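Local coordinates for protein acyl-homoserine-lactone synthase (PDB 6WNS) that catalyses the CoA-dependent synthesis of acyl-homoserine lactones, the quorum-sensing signals that bacteria of this kind release, at residues His54-Leu59 with Gly70-Val74; Phe23-Tyr27 with Ile45-Asp51; Glu99-Trp103 with Ile138-Val144. One frame throughout, in Å; residues are numbered along the deposited sequence.

Interaction 1. Residues His54-Leu59 with Gly70-Val74; sequences HALYVL and GSRLV
Two antiparallel strands, 56-59 and 70-74, form a beta hairpin; their axes come within 4.7 Å at 161°, and both backbones are extended. At Gly70, a non-hydrogen-bonded pair with Leu59 (CA-CA 4.4 Å), an added CB would fall 2.9 Å from Leu59 CD2, so glycine suits this pair. Ser71 forms a hydrogen-bonded pair with Val58, with N-H...O bonds of 2.9 Å both from Ser71 N to Val58 O and from Val58 N to Ser71 O; Ser71 OG finds no partner. Arg72 pairs with Tyr57 without hydrogen bonds (CA-CA 4.7 Å); with chi1 and chi2 t and chi3 p, Arg72 CD comes 3.8 Å from Tyr57 CE1, while the guanidinium reaches Thr104, Asp48 and Asp51. Leu73 forms the second hydrogen-bonded pair, with Leu56: 2.9 Å (Leu73 N to Leu56 O) and 2.8 Å (Leu56 N to Leu73 O). Val74 pairs by its backbone with Glu102 of adjacent strand 100-108. Leu73 and Ser71 pack on helix 121-135, Tyr57 and Leu59 on helix 16-31, so helices cover both faces of this GNAT-like sheet.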
loop_
_atom_site.group_PDB
_atom_site.type_symbol
_atom_site.label_atom_id
_atom_site.label_comp_id
_atom_site.label_asym_id
_atom_site.label_seq_id
_atom_site.Cartn_x
_atom_site.Cartn_y
_atom_site.Cartn_z
ATOM N N HIS A 54 -14.270 -0.517 -4.986
ATOM C CA HIS A 54 -13.779 -1.451 -3.947
ATOM C C HIS A 54 -12.431 -1.056 -3.384
ATOM O O HIS A 54 -12.040 -1.585 -2.315
ATOM C CB HIS A 54 -13.694 -2.864 -4.503
ATOM C CG HIS A 54 -15.010 -3.418 -4.896
ATOM N ND1 HIS A 54 -15.986 -3.685 -3.966
ATOM C CD2 HIS A 54 -15.540 -3.678 -6.118
ATOM C CE1 HIS A 54 -17.076 -4.068 -4.597
ATOM N NE2 HIS A 54 -16.819 -4.081 -5.921
ATOM N N ALA A 55 -11.745 -0.084 -3.983
ATOM C CA ALA A 55 -10.429 0.349 -3.491
ATOM C C ALA A 55 -10.563 1.160 -2.212
ATOM O O ALA A 55 -11.511 1.971 -2.078
ATOM C CB ALA A 55 -9.647 1.100 -4.552
ATOM N N LEU A 56 -9.560 0.975 -1.336
ATOM C CA LEU A 56 -9.269 1.825 -0.182
ATOM C C LEU A 56 -7.950 2.555 -0.388
ATOM O O LEU A 56 -6.981 1.920 -0.723
ATOM C CB LEU A 56 -9.181 0.949 1.071
ATOM C CG LEU A 56 -10.274 -0.110 1.220
ATOM C CD1 LEU A 56 -9.980 -0.887 2.501
ATOM C CD2 LEU A 56 -11.643 0.513 1.298
ATOM N N TYR A 57 -7.942 3.854 -0.119
ATOM C CA TYR A 57 -6.745 4.725 -0.224
ATOM C C TYR A 57 -6.364 5.161 1.188
ATOM O O TYR A 57 -7.120 5.811 1.935
ATOM C CB TYR A 57 -7.012 5.878 -1.182
ATOM C CG TYR A 57 -7.442 5.382 -2.531
ATOM C CD1 TYR A 57 -6.499 4.922 -3.435
ATOM C CD2 TYR A 57 -8.780 5.293 -2.866
ATOM C CE1 TYR A 57 -6.879 4.422 -4.683
ATOM C CE2 TYR A 57 -9.183 4.738 -4.070
ATOM C CZ TYR A 57 -8.226 4.308 -4.988
ATOM O OH TYR A 57 -8.569 3.837 -6.210
ATOM N N VAL A 58 -5.167 4.765 1.561
ATOM C CA VAL A 58 -4.550 5.155 2.844
ATOM C C VAL A 58 -3.516 6.238 2.600
ATOM O O VAL A 58 -2.391 5.916 2.171
ATOM C CB VAL A 58 -3.898 3.959 3.517
ATOM C CG1 VAL A 58 -3.494 4.364 4.924
ATOM C CG2 VAL A 58 -4.854 2.767 3.533
ATOM N N LEU A 59 -3.912 7.482 2.825
ATOM C CA LEU A 59 -3.125 8.652 2.404
ATOM C C LEU A 59 -2.581 9.400 3.618
ATOM O O LEU A 59 -3.370 9.771 4.532
ATOM C CB LEU A 59 -4.024 9.514 1.547
ATOM C CG LEU A 59 -4.564 8.771 0.303
ATOM C CD1 LEU A 59 -5.331 9.744 -0.510
ATOM C CD2 LEU A 59 -3.405 8.133 -0.489
ATOM N N GLY A 70 1.619 7.268 0.747
ATOM C CA GLY A 70 0.358 6.521 0.847
ATOM C C GLY A 70 0.443 5.103 0.400
ATOM O O GLY A 70 1.557 4.587 0.256
ATOM N N SER A 71 -0.742 4.488 0.273
ATOM C CA SER A 71 -0.887 3.087 -0.157
ATOM C C SER A 71 -2.332 2.832 -0.527
ATOM O O SER A 71 -3.173 3.684 -0.243
ATOM C CB SER A 71 -0.337 2.148 0.902
ATOM O OG SER A 71 -0.336 2.782 2.138
ATOM N N ARG A 72 -2.566 1.690 -1.131
ATOM C CA ARG A 72 -3.886 1.255 -1.610
ATOM C C ARG A 72 -4.108 -0.168 -1.136
ATOM O O ARG A 72 -3.136 -0.934 -1.029
ATOM C CB ARG A 72 -3.976 1.287 -3.122
ATOM C CG ARG A 72 -5.309 0.891 -3.708
ATOM C CD ARG A 72 -5.235 1.043 -5.224
ATOM N NE ARG A 72 -4.278 0.176 -5.929
ATOM C CZ ARG A 72 -4.280 0.022 -7.229
ATOM N NH1 ARG A 72 -5.155 0.728 -7.947
ATOM N NH2 ARG A 72 -3.442 -0.829 -7.831
ATOM N N LEU A 73 -5.321 -0.403 -0.695
ATOM C CA LEU A 73 -5.787 -1.757 -0.320
ATOM C C LEU A 73 -6.978 -2.099 -1.201
ATOM O O LEU A 73 -7.962 -1.265 -1.310
ATOM C CB LEU A 73 -6.187 -1.739 1.144
ATOM C CG LEU A 73 -5.043 -1.714 2.143
ATOM C CD1 LEU A 73 -5.574 -1.505 3.547
ATOM C CD2 LEU A 73 -4.207 -2.982 2.064
ATOM N N VAL A 74 -6.979 -3.346 -1.651
ATOM C CA VAL A 74 -8.087 -3.958 -2.423
ATOM C C VAL A 74 -8.518 -5.275 -1.783
ATOM O O VAL A 74 -7.670 -6.101 -1.451
ATOM C CB VAL A 74 -7.575 -4.153 -3.851
ATOM C CG1 VAL A 74 -8.587 -4.827 -4.747
ATOM C CG2 VAL A 74 -7.177 -2.818 -4.457
#

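Interaction 2. Residues Phe23-Tyr27 with Ile45-Asp51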
loop_
_atom_site.group_PDB
_atom_site.type_symbol
_atom_site.label_atom_id
_atom_site.label_comp_id
_atom_site.label_asym_id
_atom_site.label_seq_id
_atom_site.Cartn_x
_atom_site.Cartn_y
_atom_site.Cartn_z
ATOM N N PHE A 23 -4.365 11.167 -7.948
ATOM C CA PHE A 23 -4.242 10.566 -9.302
ATOM C C PHE A 23 -3.212 11.325 -10.169
ATOM O O PHE A 23 -2.537 10.750 -11.044
ATOM C CB PHE A 23 -5.595 10.428 -9.949
ATOM C CG PHE A 23 -6.328 9.257 -9.353
ATOM C CD1 PHE A 23 -7.443 9.450 -8.550
ATOM C CD2 PHE A 23 -5.912 7.966 -9.598
ATOM C CE1 PHE A 23 -8.117 8.372 -7.967
ATOM C CE2 PHE A 23 -6.587 6.893 -9.039
ATOM C CZ PHE A 23 -7.668 7.093 -8.198
ATOM N N ARG A 24 -3.022 12.602 -9.908
ATOM C CA ARG A 24 -1.986 13.425 -10.603
ATOM C C ARG A 24 -0.620 13.002 -10.105
ATOM O O ARG A 24 0.310 12.909 -10.915
ATOM C CB ARG A 24 -2.241 14.925 -10.364
ATOM C CG ARG A 24 -3.543 15.411 -10.997
ATOM C CD ARG A 24 -3.609 16.921 -11.318
ATOM N NE ARG A 24 -4.925 17.562 -11.215
ATOM C CZ ARG A 24 -6.147 17.022 -11.426
ATOM N NH1 ARG A 24 -6.293 15.743 -11.762
ATOM N NH2 ARG A 24 -7.241 17.773 -11.263
ATOM N N ILE A 25 -0.483 12.814 -8.788
ATOM C CA ILE A 25 0.756 12.332 -8.152
ATOM C C ILE A 25 1.159 10.977 -8.736
ATOM O O ILE A 25 2.365 10.744 -9.024
ATOM C CB ILE A 25 0.588 12.335 -6.629
ATOM C CG1 ILE A 25 0.621 13.771 -6.107
ATOM C CG2 ILE A 25 1.653 11.490 -6.000
ATOM C CD1 ILE A 25 0.293 13.892 -4.616
ATOM N N ARG A 26 0.212 10.082 -8.914
ATOM C CA ARG A 26 0.507 8.761 -9.552
ATOM C C ARG A 26 1.057 8.928 -10.961
ATOM O O ARG A 26 1.968 8.147 -11.404
ATOM C CB ARG A 26 -0.783 7.936 -9.483
ATOM C CG ARG A 26 -0.911 7.411 -8.061
ATOM C CD ARG A 26 -2.078 6.551 -7.820
ATOM N NE ARG A 26 -2.144 5.456 -8.794
ATOM C CZ ARG A 26 -3.161 4.606 -8.810
ATOM N NH1 ARG A 26 -3.976 4.550 -7.783
ATOM N NH2 ARG A 26 -3.338 3.813 -9.837
ATOM N N TYR A 27 0.601 9.940 -11.679
ATOM C CA TYR A 27 1.201 10.276 -12.989
ATOM C C TYR A 27 2.666 10.669 -12.775
ATOM O O TYR A 27 3.530 10.084 -13.437
ATOM C CB TYR A 27 0.424 11.377 -13.695
ATOM C CG TYR A 27 1.225 12.037 -14.753
ATOM C CD1 TYR A 27 1.280 11.454 -15.999
ATOM C CD2 TYR A 27 1.978 13.184 -14.517
ATOM C CE1 TYR A 27 2.004 12.015 -17.020
ATOM C CE2 TYR A 27 2.714 13.772 -15.539
ATOM C CZ TYR A 27 2.742 13.162 -16.785
ATOM O OH TYR A 27 3.422 13.654 -17.859
ATOM N N ILE A 45 -2.878 11.743 -15.432
ATOM C CA ILE A 45 -3.188 10.895 -14.271
ATOM C C ILE A 45 -2.672 9.477 -14.561
ATOM O O ILE A 45 -2.378 9.165 -15.704
ATOM C CB ILE A 45 -4.691 10.852 -13.952
ATOM C CG1 ILE A 45 -5.432 10.245 -15.125
ATOM C CG2 ILE A 45 -5.266 12.207 -13.580
ATOM C CD1 ILE A 45 -6.843 9.760 -14.795
ATOM N N GLU A 46 -2.487 8.723 -13.508
ATOM C CA GLU A 46 -2.232 7.254 -13.648
ATOM C C GLU A 46 -3.332 6.547 -12.847
ATOM O O GLU A 46 -3.574 6.853 -11.663
ATOM C CB GLU A 46 -0.807 6.914 -13.299
ATOM C CG GLU A 46 -0.435 5.444 -13.562
ATOM C CD GLU A 46 -0.905 4.459 -12.495
ATOM O OE1 GLU A 46 -0.893 4.813 -11.300
ATOM O OE2 GLU A 46 -1.198 3.273 -12.899
ATOM N N ILE A 47 -3.920 5.528 -13.479
ATOM C CA ILE A 47 -5.080 4.828 -12.932
ATOM C C ILE A 47 -5.091 3.436 -13.568
ATOM O O ILE A 47 -4.791 3.300 -14.741
ATOM C CB ILE A 47 -6.368 5.671 -13.129
ATOM C CG1 ILE A 47 -7.567 5.075 -12.406
ATOM C CG2 ILE A 47 -6.672 5.828 -14.599
ATOM C CD1 ILE A 47 -8.823 5.990 -12.433
ATOM N N ASP A 48 -5.453 2.432 -12.782
ATOM C CA ASP A 48 -5.427 1.045 -13.265
ATOM C C ASP A 48 -6.770 0.369 -12.999
ATOM O O ASP A 48 -7.764 0.999 -12.538
ATOM C CB ASP A 48 -4.217 0.297 -12.709
ATOM C CG ASP A 48 -4.335 -0.121 -11.260
ATOM O OD1 ASP A 48 -5.444 0.054 -10.698
ATOM O OD2 ASP A 48 -3.270 -0.498 -10.702
ATOM N N ALA A 49 -6.846 -0.909 -13.356
ATOM C CA ALA A 49 -8.123 -1.653 -13.285
ATOM C C ALA A 49 -8.620 -1.749 -11.847
ATOM O O ALA A 49 -9.786 -2.108 -11.651
ATOM C CB ALA A 49 -7.877 -3.020 -13.889
ATOM N N PHE A 50 -7.769 -1.532 -10.857
ATOM C CA PHE A 50 -8.099 -1.755 -9.444
ATOM C C PHE A 50 -8.556 -0.491 -8.761
ATOM O O PHE A 50 -9.023 -0.553 -7.585
ATOM C CB PHE A 50 -6.929 -2.398 -8.712
ATOM C CG PHE A 50 -6.420 -3.604 -9.469
ATOM C CD1 PHE A 50 -7.251 -4.704 -9.736
ATOM C CD2 PHE A 50 -5.110 -3.652 -9.909
ATOM C CE1 PHE A 50 -6.763 -5.808 -10.447
ATOM C CE2 PHE A 50 -4.651 -4.726 -10.652
ATOM C CZ PHE A 50 -5.458 -5.833 -10.868
ATOM N N ASP A 51 -8.519 0.634 -9.478
ATOM C CA ASP A 51 -9.053 1.894 -8.932
ATOM C C ASP A 51 -10.545 1.927 -9.242
ATOM O O ASP A 51 -10.920 2.528 -10.260
ATOM C CB ASP A 51 -8.277 3.084 -9.539
ATOM C CG ASP A 51 -6.842 3.153 -9.135
ATOM O OD1 ASP A 51 -5.960 2.984 -10.014
ATOM O OD2 ASP A 51 -6.603 3.242 -7.896
#
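Charge dominates this meeting of helix 16-31 with the loop that follows it. Arg26, buried and pointing toward the loop, forms a salt-bridge network with two acids. Glu46 OE1 accepts from Arg26 NE at 2.9 Å and from Arg26 NH2 at 3.0 Å, while Asp51 meets the guanidinium end-on, Arg26 NH1 to Asp51 OD2 at 2.9 Å and Arg26 NH2 to Asp51 OD1 at 2.8 Å. Arginine suits the position because its planar group can serve both carboxylates at once. Each acid has further partners, Arg105 for Glu46, Tyr57 and Arg72 for Asp51.

Backbone bonds tie the loop to the helix and close its turn. Glu46 N donates to Phe23 O at 3.2 Å. A type I turn spans Asp48 to Asp51, with Asp51 N to Asp48 O at 3.2 Å; Asp48 OD1 accepts from Phe50 N at 2.8 Å, an Asx turn, and Asp51 OD1 from Asp48 N at 2.9 Å.

Apolar contacts flank the charges: Phe23 CB lies 4.1 Å from Ile45 CG2, and Phe23 CE2 3.9 Å from Ile47 CG1.

Such a network is consistent with the charged cluster of LuxI-type synthases, near where S-adenosylmethionine is thought to bind.

Interaction 3. Residues Glu99-Trp103 with Ile138-Val144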
loop_
_atom_site.group_PDB
_atom_site.type_symbol
_atom_site.label_atom_id
_atom_site.label_comp_id
_atom_site.label_asym_id
_atom_site.label_seq_id
_atom_site.Cartn_x
_atom_site.Cartn_y
_atom_site.Cartn_z
ATOM N N GLU A 99 -11.093 -11.404 5.046
ATOM C CA GLU A 99 -10.267 -10.935 6.205
ATOM C C GLU A 99 -8.944 -10.360 5.657
ATOM O O GLU A 99 -8.122 -9.816 6.449
ATOM C CB GLU A 99 -9.975 -12.064 7.222
ATOM C CG GLU A 99 -10.860 -13.310 7.091
ATOM C CD GLU A 99 -11.796 -13.610 8.256
ATOM O OE1 GLU A 99 -11.350 -14.205 9.291
ATOM O OE2 GLU A 99 -13.008 -13.317 8.119
ATOM N N ILE A 100 -8.751 -10.500 4.335
ATOM C CA ILE A 100 -7.423 -10.342 3.662
ATOM C C ILE A 100 -7.549 -9.301 2.555
ATOM O O ILE A 100 -8.347 -9.554 1.649
ATOM C CB ILE A 100 -6.943 -11.699 3.115
ATOM C CG1 ILE A 100 -6.803 -12.745 4.234
ATOM C CG2 ILE A 100 -5.648 -11.553 2.338
ATOM C CD1 ILE A 100 -6.103 -14.028 3.812
ATOM N N PHE A 101 -6.667 -8.270 2.542
ATOM C CA PHE A 101 -6.692 -7.209 1.498
ATOM C C PHE A 101 -5.317 -7.175 0.864
ATOM O O PHE A 101 -4.334 -7.575 1.510
ATOM C CB PHE A 101 -7.081 -5.837 2.054
ATOM C CG PHE A 101 -8.576 -5.603 2.178
ATOM C CD1 PHE A 101 -9.186 -4.493 1.592
ATOM C CD2 PHE A 101 -9.387 -6.540 2.801
ATOM C CE1 PHE A 101 -10.549 -4.283 1.734
ATOM C CE2 PHE A 101 -10.748 -6.323 2.961
ATOM C CZ PHE A 101 -11.319 -5.193 2.429
ATOM N N GLU A 102 -5.260 -6.790 -0.395
ATOM C CA GLU A 102 -3.956 -6.712 -1.099
ATOM C C GLU A 102 -3.493 -5.266 -0.998
ATOM O O GLU A 102 -4.288 -4.391 -1.328
ATOM C CB GLU A 102 -4.062 -7.198 -2.531
ATOM C CG GLU A 102 -2.747 -6.985 -3.241
ATOM C CD GLU A 102 -2.776 -7.059 -4.739
ATOM O OE1 GLU A 102 -3.578 -6.322 -5.333
ATOM O OE2 GLU A 102 -1.969 -7.893 -5.313
ATOM N N TRP A 103 -2.231 -5.090 -0.609
ATOM C CA TRP A 103 -1.438 -3.836 -0.611
ATOM C C TRP A 103 -0.808 -3.614 -1.987
ATOM O O TRP A 103 -0.070 -4.524 -2.467
ATOM C CB TRP A 103 -0.370 -3.942 0.464
ATOM C CG TRP A 103 0.487 -2.747 0.714
ATOM C CD1 TRP A 103 0.258 -1.440 0.407
ATOM C CD2 TRP A 103 1.711 -2.774 1.469
ATOM N NE1 TRP A 103 1.275 -0.659 0.911
ATOM C CE2 TRP A 103 2.157 -1.443 1.586
ATOM C CE3 TRP A 103 2.425 -3.788 2.135
ATOM C CZ2 TRP A 103 3.333 -1.116 2.245
ATOM C CZ3 TRP A 103 3.592 -3.473 2.781
ATOM C CH2 TRP A 103 4.038 -2.148 2.844
ATOM N N ILE A 138 -9.391 -6.197 8.925
ATOM C CA ILE A 138 -8.449 -6.855 7.985
ATOM C C ILE A 138 -7.369 -7.444 8.895
ATOM O O ILE A 138 -6.929 -6.684 9.800
ATOM C CB ILE A 138 -7.850 -5.806 7.037
ATOM C CG1 ILE A 138 -9.016 -5.010 6.443
ATOM C CG2 ILE A 138 -6.888 -6.465 6.044
ATOM C CD1 ILE A 138 -8.761 -4.196 5.262
ATOM N N ARG A 139 -7.196 -8.769 8.798
ATOM C CA ARG A 139 -6.337 -9.549 9.748
ATOM C C ARG A 139 -4.986 -9.807 9.067
ATOM O O ARG A 139 -3.882 -9.855 9.781
ATOM C CB ARG A 139 -7.042 -10.845 10.127
ATOM C CG ARG A 139 -8.465 -10.619 10.596
ATOM C CD ARG A 139 -8.545 -10.482 12.100
ATOM N NE ARG A 139 -8.162 -11.694 12.819
ATOM C CZ ARG A 139 -8.959 -12.741 13.036
ATOM N NH1 ARG A 139 -10.186 -12.763 12.545
ATOM N NH2 ARG A 139 -8.506 -13.788 13.698
ATOM N N GLN A 140 -5.009 -9.918 7.731
ATOM C CA GLN A 140 -3.749 -10.041 6.972
ATOM C C GLN A 140 -3.776 -9.154 5.714
ATOM O O GLN A 140 -4.912 -8.826 5.176
ATOM C CB GLN A 140 -3.492 -11.495 6.597
ATOM C CG GLN A 140 -3.398 -12.416 7.830
ATOM C CD GLN A 140 -3.357 -13.906 7.274
ATOM O OE1 GLN A 140 -4.137 -14.325 6.514
ATOM N NE2 GLN A 140 -2.295 -14.655 7.572
ATOM N N ILE A 141 -2.567 -8.901 5.181
ATOM C CA ILE A 141 -2.366 -8.091 3.931
ATOM C C ILE A 141 -1.419 -8.862 3.009
ATOM O O ILE A 141 -0.259 -9.290 3.559
ATOM C CB ILE A 141 -1.765 -6.712 4.247
ATOM C CG1 ILE A 141 -2.737 -5.843 5.042
ATOM C CG2 ILE A 141 -1.340 -6.014 2.944
ATOM C CD1 ILE A 141 -2.017 -4.897 5.987
ATOM N N SER A 142 -1.940 -9.124 1.713
ATOM C CA SER A 142 -1.112 -9.772 0.667
ATOM C C SER A 142 -0.427 -8.677 -0.147
ATOM O O SER A 142 -0.987 -7.554 -0.201
ATOM C CB SER A 142 -1.878 -10.726 -0.193
ATOM O OG SER A 142 -2.892 -10.076 -0.916
ATOM N N VAL A 143 0.763 -8.953 -0.693
ATOM C CA VAL A 143 1.522 -7.914 -1.458
ATOM C C VAL A 143 2.528 -8.592 -2.378
ATOM O O VAL A 143 3.129 -9.649 -2.044
ATOM C CB VAL A 143 2.185 -6.923 -0.489
ATOM C CG1 VAL A 143 3.250 -7.625 0.374
ATOM C CG2 VAL A 143 2.778 -5.696 -1.156
ATOM N N VAL A 144 2.751 -7.947 -3.495
ATOM C CA VAL A 144 3.824 -8.243 -4.470
ATOM C C VAL A 144 4.813 -7.083 -4.319
ATOM O O VAL A 144 4.366 -5.893 -4.435
ATOM C CB VAL A 144 3.246 -8.301 -5.905
ATOM C CG1 VAL A 144 4.374 -8.573 -6.915
ATOM C CG2 VAL A 144 2.103 -9.311 -6.060
HETATM O O HOH W 1 0.486 -6.400 -4.461
#
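Strands 100-103 and 140-144 run parallel, the two strands of a beta-alpha-beta crossover whose helix is 121-135. In GNAT-like folds, the group to which this family belongs, the corresponding strands splay further along and the pantetheine arm of acyl-CoA lies between them; the same is probable here. The short axes approach to 4.4 Å at 32°.

The backbone ladder starts at Glu99 O, which takes a short bond from Arg139 N at 2.7 Å and a weak one from Gln140 N at 3.4 Å. Phe101 N then donates to Gln140 O at 3.2 Å, and Phe101 O accepts from Ser142 N at 2.9 Å. Trp103 N to Ser142 O, at 2.8 Å, is the last direct rung. The alternate residues bond outward, Ile100 and Glu102 to Thr76 and Val74, Ile141 and Val143 to Ile179 and Leu177 of strand 174-180.

Buried Glu102 gives its carboxylate to the backbone N atoms of Leu81 and Met82, and Gln140 NE2 donates to Asp180. Ser142 OG is buried with no partner. A long salt bridge, Glu99 OE1 to Arg139 NH1 at 3.7 Å, works by charge alone.

Phe101, Trp103, Ile141 and Val143 share the face opposite Ile100, Glu102, Gln140 and Ser142. Ile138, just before its strand, lies over the Phe101 ring in a CH-pi contact, CD1 3.4 Å from the centroid, and Ile141 CG2 touches Trp103 CB at 3.4 Å.

Beyond the last rung a water accepts from Val144 N at 2.9 Å and donates to Trp103 O at 2.8 Å and, weakly, to Glu102 OE2 at 3.0 Å.

In the fold
Interactions 1 and 3 belong to one mixed sheet, in which strands 69-75 and 100-108 are neighbours: Val74 O lies 2.7 Å from Glu102 N, a probable hydrogen bond, and Leu56 CD1 packs 3.5 Å from Phe101 CE1. Their centres are about 11 Å apart. Interaction 2, centred about 12 Å from interaction 1, lays its loop over the hairpin, with Arg72 NH1 2.8 Å from Asp48 OD1 in a salt bridge and Tyr57 OH 2.7 Å from Asp51 OD2 in a probable hydrogen bond. Interactions 2 and 3 do not touch, nearest atoms being about 6 Å apart. By analogy with relatives, the charged cluster probably borders the S-adenosylmethionine site, and the parallel strands the acyl-CoA site.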